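PDB 6A7H: RTX toxin from Vibrio vulnificus CMCP6, which probably inactivates the small GTPases Ras and Rap1 by specific proteolytic cleavage, acting as an endopeptidase toxin. Local coordinates for residues A151-D156 and K236-S241; D270-G275 and R456-A461; L318-E323 and D466-T471; D351-T356 and L376-R381. All blocks are in the same frame, centred on the assembly; numbering follows the deposited sequence.

Interaction 1. Residues A151-D156 and K236-S241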
loop_
_atom_site.group_PDB
_atom_site.type_symbol
_atom_site.label_atom_id
_atom_site.label_comp_id
_atom_site.label_asym_id
_atom_site.label_seq_id
_atom_site.Cartn_x
_atom_site.Cartn_y
_atom_site.Cartn_z
ATOM N N ALA A 151 1.581 7.133 -14.744
ATOM C CA ALA A 151 0.557 6.149 -15.041
ATOM C C ALA A 151 0.688 4.956 -14.091
ATOM O O ALA A 151 1.803 4.502 -13.784
ATOM C CB ALA A 151 0.655 5.700 -16.481
ATOM N N LYS A 152 -0.453 4.465 -13.618
ATOM C CA LYS A 152 -0.486 3.298 -12.754
ATOM C C LYS A 152 -0.954 2.103 -13.564
ATOM O O LYS A 152 -0.558 0.967 -13.295
ATOM C CB LYS A 152 -1.397 3.537 -11.538
ATOM C CG LYS A 152 -0.859 4.608 -10.576
ATOM C CD LYS A 152 -1.629 4.649 -9.258
ATOM C CE LYS A 152 -1.458 5.987 -8.546
ATOM N NZ LYS A 152 -0.035 6.387 -8.423
ATOM N N TYR A 153 -1.791 2.371 -14.563
ATOM C CA TYR A 153 -2.281 1.332 -15.456
ATOM C C TYR A 153 -2.293 1.785 -16.916
ATOM O O TYR A 153 -2.477 2.971 -17.233
ATOM C CB TYR A 153 -3.709 0.891 -15.106
ATOM C CG TYR A 153 -4.026 0.567 -13.675
ATOM C CD1 TYR A 153 -3.762 -0.697 -13.143
ATOM C CD2 TYR A 153 -4.668 1.498 -12.871
ATOM C CE1 TYR A 153 -4.094 -1.005 -11.812
ATOM C CE2 TYR A 153 -5.015 1.201 -11.572
ATOM C CZ TYR A 153 -4.726 -0.046 -11.039
ATOM O OH TYR A 153 -5.070 -0.304 -9.724
ATOM N N HIS A 154 -2.142 0.813 -17.802
ATOM C CA HIS A 154 -2.363 1.036 -19.216
ATOM C C HIS A 154 -3.376 0.005 -19.659
ATOM O O HIS A 154 -3.014 -1.124 -19.994
ATOM C CB HIS A 154 -1.068 0.919 -19.995
ATOM C CG HIS A 154 0.064 1.675 -19.379
ATOM N ND1 HIS A 154 0.271 3.016 -19.606
ATOM C CD2 HIS A 154 1.046 1.278 -18.538
ATOM C CE1 HIS A 154 1.342 3.412 -18.944
ATOM N NE2 HIS A 154 1.831 2.378 -18.285
ATOM N N VAL A 155 -4.645 0.407 -19.632
ATOM C CA VAL A 155 -5.771 -0.492 -19.843
ATOM C C VAL A 155 -6.346 -0.438 -21.259
ATOM O O VAL A 155 -6.858 0.596 -21.696
ATOM C CB VAL A 155 -6.898 -0.177 -18.843
ATOM C CG1 VAL A 155 -8.119 -1.081 -19.094
ATOM C CG2 VAL A 155 -6.363 -0.286 -17.392
ATOM N N ASP A 156 -6.250 -1.555 -21.972
ATOM C CA ASP A 156 -6.911 -1.701 -23.264
ATOM C C ASP A 156 -8.409 -1.916 -23.049
ATOM O O ASP A 156 -8.820 -2.957 -22.551
ATOM C CB ASP A 156 -6.308 -2.864 -24.052
ATOM C CG ASP A 156 -7.034 -3.133 -25.370
ATOM O OD1 ASP A 156 -7.777 -2.249 -25.861
ATOM O OD2 ASP A 156 -6.847 -4.238 -25.920
ATOM N N LYS A 236 -2.631 -7.630 -15.288
ATOM C CA LYS A 236 -2.682 -7.503 -16.736
ATOM C C LYS A 236 -2.335 -6.117 -17.245
ATOM O O LYS A 236 -1.838 -6.002 -18.354
ATOM C CB LYS A 236 -4.059 -7.912 -17.264
ATOM C CG LYS A 236 -4.261 -9.412 -17.262
ATOM C CD LYS A 236 -5.394 -9.822 -18.181
ATOM C CE LYS A 236 -4.929 -10.853 -19.200
ATOM N NZ LYS A 236 -4.354 -12.072 -18.561
ATOM N N PHE A 237 -2.576 -5.074 -16.452
ATOM C CA PHE A 237 -2.461 -3.712 -16.976
ATOM C C PHE A 237 -1.585 -2.730 -16.175
ATOM O O PHE A 237 -1.359 -1.598 -16.611
ATOM C CB PHE A 237 -3.863 -3.107 -17.120
ATOM C CG PHE A 237 -4.807 -3.929 -17.985
ATOM C CD1 PHE A 237 -4.544 -4.128 -19.342
ATOM C CD2 PHE A 237 -5.965 -4.474 -17.445
ATOM C CE1 PHE A 237 -5.417 -4.870 -20.141
ATOM C CE2 PHE A 237 -6.841 -5.214 -18.236
ATOM C CZ PHE A 237 -6.568 -5.409 -19.587
ATOM N N ALA A 238 -1.086 -3.143 -15.018
ATOM C CA ALA A 238 -0.307 -2.228 -14.192
ATOM C C ALA A 238 0.985 -1.780 -14.871
ATOM O O ALA A 238 1.691 -2.576 -15.498
ATOM C CB ALA A 238 0.006 -2.867 -12.848
ATOM N N ASP A 239 1.285 -0.492 -14.758
ATOM C CA ASP A 239 2.603 -0.013 -15.125
ATOM C C ASP A 239 3.661 -0.723 -14.272
ATOM O O ASP A 239 3.448 -0.950 -13.075
ATOM C CB ASP A 239 2.698 1.498 -14.946
ATOM C CG ASP A 239 3.997 2.049 -15.470
ATOM O OD1 ASP A 239 5.005 2.041 -14.721
ATOM O OD2 ASP A 239 4.009 2.475 -16.646
ATOM N N GLN A 240 4.795 -1.070 -14.887
ATOM C CA GLN A 240 5.860 -1.811 -14.210
ATOM C C GLN A 240 6.478 -1.031 -13.037
ATOM O O GLN A 240 6.845 -1.628 -12.016
ATOM C CB GLN A 240 6.963 -2.209 -15.213
ATOM C CG GLN A 240 6.527 -3.203 -16.301
ATOM C CD GLN A 240 5.976 -4.510 -15.731
ATOM O OE1 GLN A 240 6.627 -5.174 -14.924
ATOM N NE2 GLN A 240 4.767 -4.878 -16.146
ATOM N N SER A 241 6.611 0.290 -13.188
ATOM C CA SER A 241 7.092 1.136 -12.093
ATOM C C SER A 241 6.128 1.045 -10.916
ATOM O O SER A 241 6.550 0.937 -9.760
ATOM C CB SER A 241 7.231 2.595 -12.529
ATOM O OG SER A 241 8.517 2.851 -13.027
#
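Tyr153 and Ala238 form a single antiparallel beta bridge, a non-hydrogen-bonded pair with CA atoms 4.3 Å apart, through which the link between helices 229-237 and 240-263 lines the outer edge of a three-stranded sheet. Two backbone bonds flank the pair: His154 N gives to Phe237 O at 2.8 Å, and Asp239 N gives to Lys152 O at the same length. Beside them the imidazole of His154 meets the carboxylate of Asp239. His154 NE2 lies 2.7 Å from Asp239 OD2 in an almost straight bond (178°), with the oxygen in the ring plane and offering its anti lone pair, while the two planes are turned 52° apart. Asp239 CG stands anti to the backbone N (chi1 -173°), which turns the carboxylate toward the strand and His154.

Both partners have second contacts that position them. Asp239 is the N-cap of helix 240-263, and its OD1 accepts from Ser241 N at 2.8 Å, so one carboxylate serves helix and strand together. The imidazole is gripped at both nitrogens, since His154 ND1 is hydrogen-bonded to His190. On the sheet side a classic beta bulge sets Lys152 and Tyr153 together opposite Leu191, and Tyr153 OH is held by Tyr195 N.

Further along, Val155 CG2 packs 3.8 Å from Phe237 CB, and Phe237 is sandwiched, with Val155 CG1 over the centre of one ring face and Lys236 CB over the other.

Interaction 2. Residues D270-G275 and R456-A461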
loop_
_atom_site.group_PDB
_atom_site.type_symbol
_atom_site.label_atom_id
_atom_site.label_comp_id
_atom_site.label_asym_id
_atom_site.label_seq_id
_atom_site.Cartn_x
_atom_site.Cartn_y
_atom_site.Cartn_z
ATOM N N ASP A 270 -0.770 -1.107 28.834
ATOM C CA ASP A 270 -1.706 -1.858 29.672
ATOM C C ASP A 270 -1.720 -1.371 31.136
ATOM O O ASP A 270 -2.766 -1.410 31.789
ATOM C CB ASP A 270 -1.395 -3.356 29.616
ATOM C CG ASP A 270 -2.091 -4.060 28.448
ATOM O OD1 ASP A 270 -2.983 -3.448 27.819
ATOM O OD2 ASP A 270 -1.756 -5.234 28.170
ATOM N N ARG A 271 -0.576 -0.910 31.645
ATOM C CA ARG A 271 -0.534 -0.281 32.974
ATOM C C ARG A 271 -1.376 1.003 33.040
ATOM O O ARG A 271 -2.131 1.198 33.992
ATOM C CB ARG A 271 0.902 0.045 33.388
ATOM C CG ARG A 271 1.721 -1.166 33.797
ATOM C CD ARG A 271 3.187 -0.800 34.037
ATOM N NE ARG A 271 3.339 0.205 35.086
ATOM C CZ ARG A 271 3.295 -0.060 36.392
ATOM N NH1 ARG A 271 3.094 -1.300 36.817
ATOM N NH2 ARG A 271 3.448 0.918 37.279
ATOM N N ARG A 272 -1.228 1.874 32.036
ATOM C CA ARG A 272 -1.937 3.154 31.996
ATOM C C ARG A 272 -3.423 2.990 31.694
ATOM O O ARG A 272 -4.246 3.685 32.278
ATOM C CB ARG A 272 -1.335 4.095 30.943
ATOM C CG ARG A 272 0.010 4.700 31.265
ATOM C CD ARG A 272 0.313 5.863 30.309
ATOM N NE ARG A 272 -0.294 7.133 30.731
ATOM C CZ ARG A 272 -0.238 8.269 30.031
ATOM N NH1 ARG A 272 0.384 8.311 28.857
ATOM N NH2 ARG A 272 -0.813 9.367 30.500
ATOM N N TYR A 273 -3.767 2.083 30.779
ATOM C CA TYR A 273 -5.125 2.059 30.228
ATOM C C TYR A 273 -5.913 0.758 30.411
ATOM O O TYR A 273 -6.993 0.608 29.843
ATOM C CB TYR A 273 -5.056 2.414 28.739
ATOM C CG TYR A 273 -4.383 3.753 28.525
ATOM C CD1 TYR A 273 -4.896 4.911 29.109
ATOM C CD2 TYR A 273 -3.229 3.859 27.759
ATOM C CE1 TYR A 273 -4.280 6.137 28.931
ATOM C CE2 TYR A 273 -2.608 5.076 27.573
ATOM C CZ TYR A 273 -3.134 6.209 28.162
ATOM O OH TYR A 273 -2.511 7.412 27.967
ATOM N N SER A 274 -5.377 -0.174 31.194
ATOM C CA SER A 274 -6.105 -1.389 31.574
ATOM C C SER A 274 -6.107 -1.518 33.080
ATOM O O SER A 274 -5.283 -0.911 33.764
ATOM C CB SER A 274 -5.481 -2.653 30.964
ATOM O OG SER A 274 -5.466 -2.601 29.554
ATOM N N GLY A 275 -7.016 -2.331 33.595
ATOM C CA GLY A 275 -7.067 -2.589 35.019
ATOM C C GLY A 275 -7.189 -1.310 35.817
ATOM O O GLY A 275 -8.067 -0.480 35.557
ATOM N N ARG A 456 0.306 2.353 19.468
ATOM C CA ARG A 456 1.400 3.059 18.816
ATOM C C ARG A 456 1.518 4.526 19.270
ATOM O O ARG A 456 2.634 5.051 19.333
ATOM C CB ARG A 456 1.270 2.956 17.291
ATOM C CG ARG A 456 2.406 2.117 16.717
ATOM C CD ARG A 456 3.649 2.982 16.743
ATOM N NE ARG A 456 4.873 2.333 16.302
ATOM C CZ ARG A 456 5.165 2.030 15.046
ATOM N NH1 ARG A 456 4.282 2.234 14.076
ATOM N NH2 ARG A 456 6.329 1.456 14.772
ATOM N N LEU A 457 0.399 5.154 19.649
ATOM C CA LEU A 457 0.403 6.566 20.061
ATOM C C LEU A 457 0.272 6.783 21.574
ATOM O O LEU A 457 0.144 7.925 22.028
ATOM C CB LEU A 457 -0.719 7.317 19.356
ATOM C CG LEU A 457 -0.711 7.329 17.825
ATOM C CD1 LEU A 457 -1.928 8.025 17.298
ATOM C CD2 LEU A 457 0.560 7.988 17.287
ATOM N N ASP A 458 0.299 5.691 22.343
ATOM C CA ASP A 458 0.201 5.750 23.807
ATOM C C ASP A 458 -1.085 6.463 24.278
ATOM O O ASP A 458 -1.062 7.290 25.195
ATOM C CB ASP A 458 1.455 6.426 24.394
ATOM C CG ASP A 458 1.572 6.251 25.916
ATOM O OD1 ASP A 458 0.983 5.298 26.471
ATOM O OD2 ASP A 458 2.265 7.065 26.559
ATOM N N LEU A 459 -2.208 6.134 23.648
ATOM C CA LEU A 459 -3.482 6.762 23.990
ATOM C C LEU A 459 -4.608 5.748 24.187
ATOM O O LEU A 459 -4.573 4.657 23.618
ATOM C CB LEU A 459 -3.879 7.765 22.908
ATOM C CG LEU A 459 -2.974 8.985 22.719
ATOM C CD1 LEU A 459 -3.508 9.855 21.572
ATOM C CD2 LEU A 459 -2.869 9.782 24.004
ATOM N N PRO A 460 -5.620 6.110 24.997
ATOM C CA PRO A 460 -6.806 5.260 25.138
ATOM C C PRO A 460 -7.753 5.431 23.952
ATOM O O PRO A 460 -7.701 6.443 23.258
ATOM C CB PRO A 460 -7.439 5.768 26.432
ATOM C CG PRO A 460 -7.094 7.226 26.440
ATOM C CD PRO A 460 -5.705 7.316 25.840
ATOM N N ALA A 461 -8.605 4.448 23.704
ATOM C CA ALA A 461 -9.613 4.591 22.659
ATOM C C ALA A 461 -10.882 5.153 23.284
ATOM O O ALA A 461 -11.323 4.668 24.331
ATOM C CB ALA A 461 -9.888 3.250 21.975
#
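Tyr273, the last residue of helix 266-273, brings its CA within 6.2 Å of the CA of Pro460, just beyond a Schellman motif in which Asp458 takes a positive phi of 57° and turns the chain out of helix 453-457. The phenol ring lies against this exit. Pro460 CD sits over one face, 3.9 Å from the ring centroid of Tyr273 in a CH-pi contact, and Arg272 CB covers the opposite face over its centre.

At the far end of the ring, Tyr273 OH gives a hydrogen bond of 3.1 Å to Asp458 O, approaching from above the carbonyl plane. The same hydroxyl is hydrogen-bonded to Arg302 NE. Arg272 folds back at its third torsion (84°), which brings its NH1 to 3.2 Å from Asp458 OD2. This is a salt bridge whose hydrogen bond is weak, its N-H bent (133°), the oxygen lying at the edge of the guanidinium.

Trp269 NE1, one helical turn before Tyr273, binds Leu459 O and extends the seam. Tyr273 thus contributes both a ring face to Pro460 and a hydroxyl, itself with two hydrogen-bond partners, to Asp458 O, while the charged pair beside it meets through a weak, bent bond.

Interaction 3. Residues L318-E323 and D466-T471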
loop_
_atom_site.group_PDB
_atom_site.type_symbol
_atom_site.label_atom_id
_atom_site.label_comp_id
_atom_site.label_asym_id
_atom_site.label_seq_id
_atom_site.Cartn_x
_atom_site.Cartn_y
_atom_site.Cartn_z
ATOM N N LEU A 318 -17.429 12.702 14.257
ATOM C CA LEU A 318 -17.395 13.722 13.215
ATOM C C LEU A 318 -18.211 14.932 13.635
ATOM O O LEU A 318 -17.769 16.069 13.473
ATOM C CB LEU A 318 -17.920 13.173 11.884
ATOM C CG LEU A 318 -16.922 12.326 11.094
ATOM C CD1 LEU A 318 -17.620 11.565 9.950
ATOM C CD2 LEU A 318 -15.816 13.230 10.575
ATOM N N ARG A 319 -19.403 14.683 14.167
ATOM C CA ARG A 319 -20.247 15.766 14.660
ATOM C C ARG A 319 -19.504 16.560 15.728
ATOM O O ARG A 319 -19.430 17.782 15.648
ATOM C CB ARG A 319 -21.563 15.232 15.227
ATOM C CG ARG A 319 -22.440 16.310 15.870
ATOM C CD ARG A 319 -23.536 15.705 16.760
ATOM N NE ARG A 319 -22.959 14.779 17.739
ATOM C CZ ARG A 319 -22.432 15.146 18.903
ATOM N NH1 ARG A 319 -22.415 16.428 19.258
ATOM N NH2 ARG A 319 -21.917 14.227 19.713
ATOM N N PHE A 320 -18.941 15.856 16.710
ATOM C CA PHE A 320 -18.298 16.508 17.854
ATOM C C PHE A 320 -17.128 17.405 17.444
ATOM O O PHE A 320 -17.027 18.548 17.891
ATOM C CB PHE A 320 -17.793 15.477 18.875
ATOM C CG PHE A 320 -17.006 16.092 20.002
ATOM C CD1 PHE A 320 -17.652 16.563 21.136
ATOM C CD2 PHE A 320 -15.622 16.216 19.921
ATOM C CE1 PHE A 320 -16.932 17.140 22.178
ATOM C CE2 PHE A 320 -14.897 16.798 20.943
ATOM C CZ PHE A 320 -15.551 17.259 22.082
ATOM N N VAL A 321 -16.237 16.873 16.616
ATOM C CA VAL A 321 -15.064 17.626 16.175
ATOM C C VAL A 321 -15.474 18.930 15.497
ATOM O O VAL A 321 -14.793 19.952 15.637
ATOM C CB VAL A 321 -14.195 16.781 15.218
ATOM C CG1 VAL A 321 -13.231 17.649 14.460
ATOM C CG2 VAL A 321 -13.430 15.742 16.010
ATOM N N ASN A 322 -16.606 18.886 14.791
ATOM C CA ASN A 322 -17.139 20.043 14.077
ATOM C C ASN A 322 -17.816 21.046 15.010
ATOM O O ASN A 322 -17.455 22.220 15.030
ATOM C CB ASN A 322 -18.130 19.591 12.998
ATOM C CG ASN A 322 -18.321 20.627 11.900
ATOM O OD1 ASN A 322 -17.581 21.610 11.813
ATOM N ND2 ASN A 322 -19.326 20.411 11.057
ATOM N N GLU A 323 -18.791 20.572 15.783
ATOM C CA GLU A 323 -19.577 21.429 16.672
ATOM C C GLU A 323 -18.770 21.992 17.847
ATOM O O GLU A 323 -19.027 23.101 18.316
ATOM C CB GLU A 323 -20.779 20.656 17.227
ATOM C CG GLU A 323 -21.756 20.109 16.193
ATOM C CD GLU A 323 -23.000 19.479 16.830
ATOM O OE1 GLU A 323 -23.957 19.188 16.075
ATOM O OE2 GLU A 323 -23.027 19.269 18.074
ATOM N N ASP A 466 -24.304 11.045 22.092
ATOM C CA ASP A 466 -25.159 12.078 21.500
ATOM C C ASP A 466 -25.168 13.380 22.305
ATOM O O ASP A 466 -25.553 14.435 21.792
ATOM C CB ASP A 466 -26.601 11.569 21.352
ATOM C CG ASP A 466 -26.736 10.467 20.316
ATOM O OD1 ASP A 466 -25.870 10.365 19.414
ATOM O OD2 ASP A 466 -27.730 9.714 20.390
ATOM N N SER A 467 -24.754 13.303 23.565
ATOM C CA SER A 467 -24.732 14.474 24.433
ATOM C C SER A 467 -23.307 14.843 24.847
ATOM O O SER A 467 -23.086 15.342 25.952
ATOM C CB SER A 467 -25.603 14.237 25.675
ATOM O OG SER A 467 -25.293 13.002 26.300
ATOM N N ASN A 468 -22.355 14.590 23.951
ATOM C CA ASN A 468 -20.946 14.922 24.167
ATOM C C ASN A 468 -20.326 14.341 25.437
ATOM O O ASN A 468 -19.403 14.931 25.997
ATOM C CB ASN A 468 -20.757 16.439 24.179
ATOM C CG ASN A 468 -21.155 17.080 22.873
ATOM O OD1 ASN A 468 -21.130 16.440 21.822
ATOM N ND2 ASN A 468 -21.539 18.346 22.928
ATOM N N GLN A 469 -20.825 13.193 25.889
ATOM C CA GLN A 469 -20.206 12.487 27.012
ATOM C C GLN A 469 -19.142 11.521 26.517
ATOM O O GLN A 469 -19.444 10.604 25.759
ATOM C CB GLN A 469 -21.251 11.725 27.831
ATOM C CG GLN A 469 -22.228 12.627 28.544
ATOM C CD GLN A 469 -21.530 13.573 29.502
ATOM O OE1 GLN A 469 -20.584 13.188 30.195
ATOM N NE2 GLN A 469 -21.980 14.826 29.532
ATOM N N PHE A 470 -17.903 11.726 26.951
ATOM C CA PHE A 470 -16.808 10.828 26.597
ATOM C C PHE A 470 -16.765 9.629 27.523
ATOM O O PHE A 470 -16.995 9.765 28.723
ATOM C CB PHE A 470 -15.466 11.559 26.658
ATOM C CG PHE A 470 -15.228 12.489 25.509
ATOM C CD1 PHE A 470 -14.626 12.032 24.345
ATOM C CD2 PHE A 470 -15.598 13.824 25.589
ATOM C CE1 PHE A 470 -14.397 12.893 23.266
ATOM C CE2 PHE A 470 -15.380 14.692 24.517
ATOM C CZ PHE A 470 -14.773 14.221 23.348
ATOM N N THR A 471 -16.479 8.456 26.961
ATOM C CA THR A 471 -16.134 7.280 27.764
ATOM C C THR A 471 -14.917 6.567 27.176
ATOM O O THR A 471 -14.671 6.609 25.968
ATOM C CB THR A 471 -17.298 6.267 27.874
ATOM O OG1 THR A 471 -17.875 6.048 26.583
ATOM C CG2 THR A 471 -18.373 6.778 28.828
HETATM O O HOH W 1 -22.279 19.901 20.559
#
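Asn468 OD1 takes two hydrogen bonds from the end of Arg319, from NH1 at 2.9 Å and from NH2 at 3.2 Å. The contact sets helix 316-323 against the turn and second strand of a beta hairpin whose strands are 461-464 and 470-473. Both N-H groups converge on the one oxygen, which lies in the guanidinium plane, and amide and guanidinium are only 20° from coplanar. Arg319 reaches this position through a bend at its third torsion (53°) after an extended start.

Further bonds hold the guanidinium in this orientation. NH1 of Arg319 also bridges to Glu323 OE2, one helical turn on, at 3.1 Å, while its NH2 binds Asn316 OD1. Water 1 closes the circuit, giving to Glu323 OE2 at 2.7 Å and accepting from Asn468 ND2 at 2.9 Å. Both ends of the amide are therefore used, which fixes its rotation. Asp466 OD1, at the start of the turn, accepts from Asn316 ND2, and Gln294 of helix 290-298 holds both Phe470 N and Asn468 O.

Beside the polar cluster the rings of Phe320 and Phe470 make a T-shaped pair, their centroids 4.9 Å apart and planes at 87°. Phe470 supplies the edge, pointing its CZ at the face of Phe320 near CZ, 3.4 Å away. The polar and aromatic groups meet at the rim of the Phe320 ring, where CD1 lies 3.5 Å from Asn468 OD1, near the ring plane.

Interaction 4. Residues D351-T356 and L376-R381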
loop_
_atom_site.group_PDB
_atom_site.type_symbol
_atom_site.label_atom_id
_atom_site.label_comp_id
_atom_site.label_asym_id
_atom_site.label_seq_id
_atom_site.Cartn_x
_atom_site.Cartn_y
_atom_site.Cartn_z
ATOM N N ASP A 351 -4.777 20.524 1.748
ATOM C CA ASP A 351 -3.853 21.619 2.004
ATOM C C ASP A 351 -4.081 22.799 1.054
ATOM O O ASP A 351 -4.005 23.949 1.467
ATOM C CB ASP A 351 -2.405 21.132 1.899
ATOM C CG ASP A 351 -2.031 20.151 3.009
ATOM O OD1 ASP A 351 -2.685 20.161 4.074
ATOM O OD2 ASP A 351 -1.055 19.391 2.825
ATOM N N ARG A 352 -4.365 22.521 -0.215
ATOM C CA ARG A 352 -4.606 23.610 -1.160
ATOM C C ARG A 352 -5.903 24.360 -0.796
ATOM O O ARG A 352 -5.966 25.594 -0.893
ATOM C CB ARG A 352 -4.669 23.088 -2.597
ATOM C CG ARG A 352 -4.737 24.197 -3.652
ATOM C CD ARG A 352 -4.960 23.644 -5.045
ATOM N NE ARG A 352 -3.706 23.394 -5.746
ATOM C CZ ARG A 352 -3.115 24.262 -6.565
ATOM N NH1 ARG A 352 -3.656 25.455 -6.794
ATOM N NH2 ARG A 352 -1.968 23.938 -7.153
ATOM N N TYR A 353 -6.915 23.613 -0.352
ATOM C CA TYR A 353 -8.140 24.222 0.141
ATOM C C TYR A 353 -7.908 25.081 1.385
ATOM O O TYR A 353 -8.460 26.177 1.481
ATOM C CB TYR A 353 -9.219 23.179 0.473
ATOM C CG TYR A 353 -10.349 23.857 1.212
ATOM C CD1 TYR A 353 -11.193 24.757 0.553
ATOM C CD2 TYR A 353 -10.521 23.676 2.582
ATOM C CE1 TYR A 353 -12.204 25.425 1.231
ATOM C CE2 TYR A 353 -11.525 24.347 3.272
ATOM C CZ TYR A 353 -12.364 25.218 2.592
ATOM O OH TYR A 353 -13.360 25.878 3.279
ATOM N N LEU A 354 -7.141 24.581 2.355
ATOM C CA LEU A 354 -6.863 25.369 3.562
ATOM C C LEU A 354 -6.042 26.614 3.236
ATOM O O LEU A 354 -6.204 27.657 3.870
ATOM C CB LEU A 354 -6.144 24.527 4.618
ATOM C CG LEU A 354 -6.950 23.338 5.140
ATOM C CD1 LEU A 354 -6.107 22.472 6.050
ATOM C CD2 LEU A 354 -8.203 23.818 5.850
ATOM N N ALA A 355 -5.173 26.528 2.236
ATOM C CA ALA A 355 -4.414 27.719 1.845
ATOM C C ALA A 355 -5.245 28.718 1.007
ATOM O O ALA A 355 -5.258 29.907 1.295
ATOM C CB ALA A 355 -3.154 27.312 1.087
ATOM N N THR A 356 -5.941 28.252 -0.023
ATOM C CA THR A 356 -6.593 29.196 -0.944
ATOM C C THR A 356 -8.036 29.568 -0.581
ATOM O O THR A 356 -8.562 30.564 -1.076
ATOM C CB THR A 356 -6.614 28.649 -2.401
ATOM O OG1 THR A 356 -7.399 27.450 -2.458
ATOM C CG2 THR A 356 -5.204 28.367 -2.889
ATOM N N LEU A 376 -17.042 21.234 8.156
ATOM C CA LEU A 376 -15.893 20.813 8.961
ATOM C C LEU A 376 -14.628 21.484 8.439
ATOM O O LEU A 376 -13.824 22.029 9.206
ATOM C CB LEU A 376 -15.738 19.287 8.937
ATOM C CG LEU A 376 -14.516 18.675 9.626
ATOM C CD1 LEU A 376 -14.527 18.979 11.116
ATOM C CD2 LEU A 376 -14.491 17.182 9.396
ATOM N N PHE A 377 -14.475 21.461 7.120
ATOM C CA PHE A 377 -13.306 22.039 6.468
ATOM C C PHE A 377 -13.289 23.575 6.590
ATOM O O PHE A 377 -12.241 24.163 6.896
ATOM C CB PHE A 377 -13.255 21.563 5.001
ATOM C CG PHE A 377 -12.834 20.126 4.876
ATOM C CD1 PHE A 377 -13.694 19.101 5.264
ATOM C CD2 PHE A 377 -11.553 19.795 4.453
ATOM C CE1 PHE A 377 -13.292 17.759 5.206
ATOM C CE2 PHE A 377 -11.145 18.453 4.389
ATOM C CZ PHE A 377 -12.016 17.440 4.768
ATOM N N GLU A 378 -14.449 24.210 6.398
ATOM C CA GLU A 378 -14.582 25.667 6.570
ATOM C C GLU A 378 -14.312 26.105 8.005
ATOM O O GLU A 378 -13.641 27.110 8.247
ATOM C CB GLU A 378 -15.981 26.143 6.173
ATOM C CG GLU A 378 -16.450 25.654 4.824
ATOM C CD GLU A 378 -17.736 26.328 4.366
ATOM O OE1 GLU A 378 -18.634 26.573 5.205
ATOM O OE2 GLU A 378 -17.836 26.617 3.156
ATOM N N ASN A 379 -14.868 25.360 8.955
ATOM C CA ASN A 379 -14.662 25.654 10.362
ATOM C C ASN A 379 -13.194 25.434 10.745
ATOM O O ASN A 379 -12.626 26.234 11.481
ATOM C CB ASN A 379 -15.608 24.814 11.226
ATOM C CG ASN A 379 -17.061 25.306 11.153
ATOM O OD1 ASN A 379 -17.312 26.484 10.906
ATOM N ND2 ASN A 379 -18.016 24.404 11.372
ATOM N N ALA A 380 -12.571 24.392 10.202
ATOM C CA ALA A 380 -11.136 24.166 10.407
ATOM C C ALA A 380 -10.290 25.324 9.852
ATOM O O ALA A 380 -9.428 25.876 10.542
ATOM C CB ALA A 380 -10.705 22.848 9.764
ATOM N N ARG A 381 -10.539 25.683 8.600
ATOM C CA ARG A 381 -9.819 26.779 7.964
ATOM C C ARG A 381 -9.989 28.095 8.718
ATOM O O ARG A 381 -9.013 28.803 8.966
ATOM C CB ARG A 381 -10.281 26.952 6.523
ATOM C CG ARG A 381 -9.581 28.073 5.828
ATOM C CD ARG A 381 -9.908 28.084 4.361
ATOM N NE ARG A 381 -8.998 28.978 3.669
ATOM C CZ ARG A 381 -9.238 30.267 3.481
ATOM N NH1 ARG A 381 -10.369 30.799 3.925
ATOM N NH2 ARG A 381 -8.356 31.015 2.840
HETATM O O HOH W 2 -15.950 26.181 1.167
#
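Two helices of the beta-alpha-beta crossover that joins parallel strands 333-338 and 386-391 meet here, with Tyr353 and Leu354 of one packed on Phe377, Glu378 and Arg381 of the other. The segment axes pass 10.0 Å apart at a crossing angle of -53°. Tyr353 reaches across with the edge of its ring: CE2 touches Phe377 CB at 3.7 Å, with the carbonyl oxygen of Phe377 also near the ring plane. Farther out, Tyr353 OH lies 3.5 Å from Glu378 CG. Water 2 gives to Glu378 OE2 at 2.8 Å and makes a weak link to the phenol.

Arg381 runs out extended, CG anti to the backbone N (chi1 179°), and passes Leu354 in the opposite direction, its CB 3.8 Å from Leu354 CD2. Its NE then gives a hydrogen bond of 3.1 Å to Leu354 O from above the carbonyl plane. The guanidinium thus lies by the last carbonyls of helix 343-356, where its charge probably complements the helix end.

Other parts of the crossover pack against the pair: Tyr353 rests on Leu363 and Phe377 on Leu367, both of helix 361-369, while Phe377 and Ala380 pack on Ile387 of 386-391, an edge strand of the parallel sheet within this chain.

Interaction 3 lies between interactions 2 and 4 in distance, its centre 21 Å from each, while those two are 32 Å apart; interaction 1 lies 44 Å from interactions 2 and 3, across the chain's centre from both, and 34 Å from interaction 4. Interactions 3 and 4 touch directly: Asn322 OD1 lies 2.9 Å from Asn379 ND2, a probable hydrogen bond. Interactions 2 and 3 share the 461-473 hairpin, residues 456-461 leading into its first strand and 466-471 making its turn and the start of its second strand; their nearest atoms are about 4 Å apart. In sequence these two alternate, and interaction 4 is nested within the loops that both close.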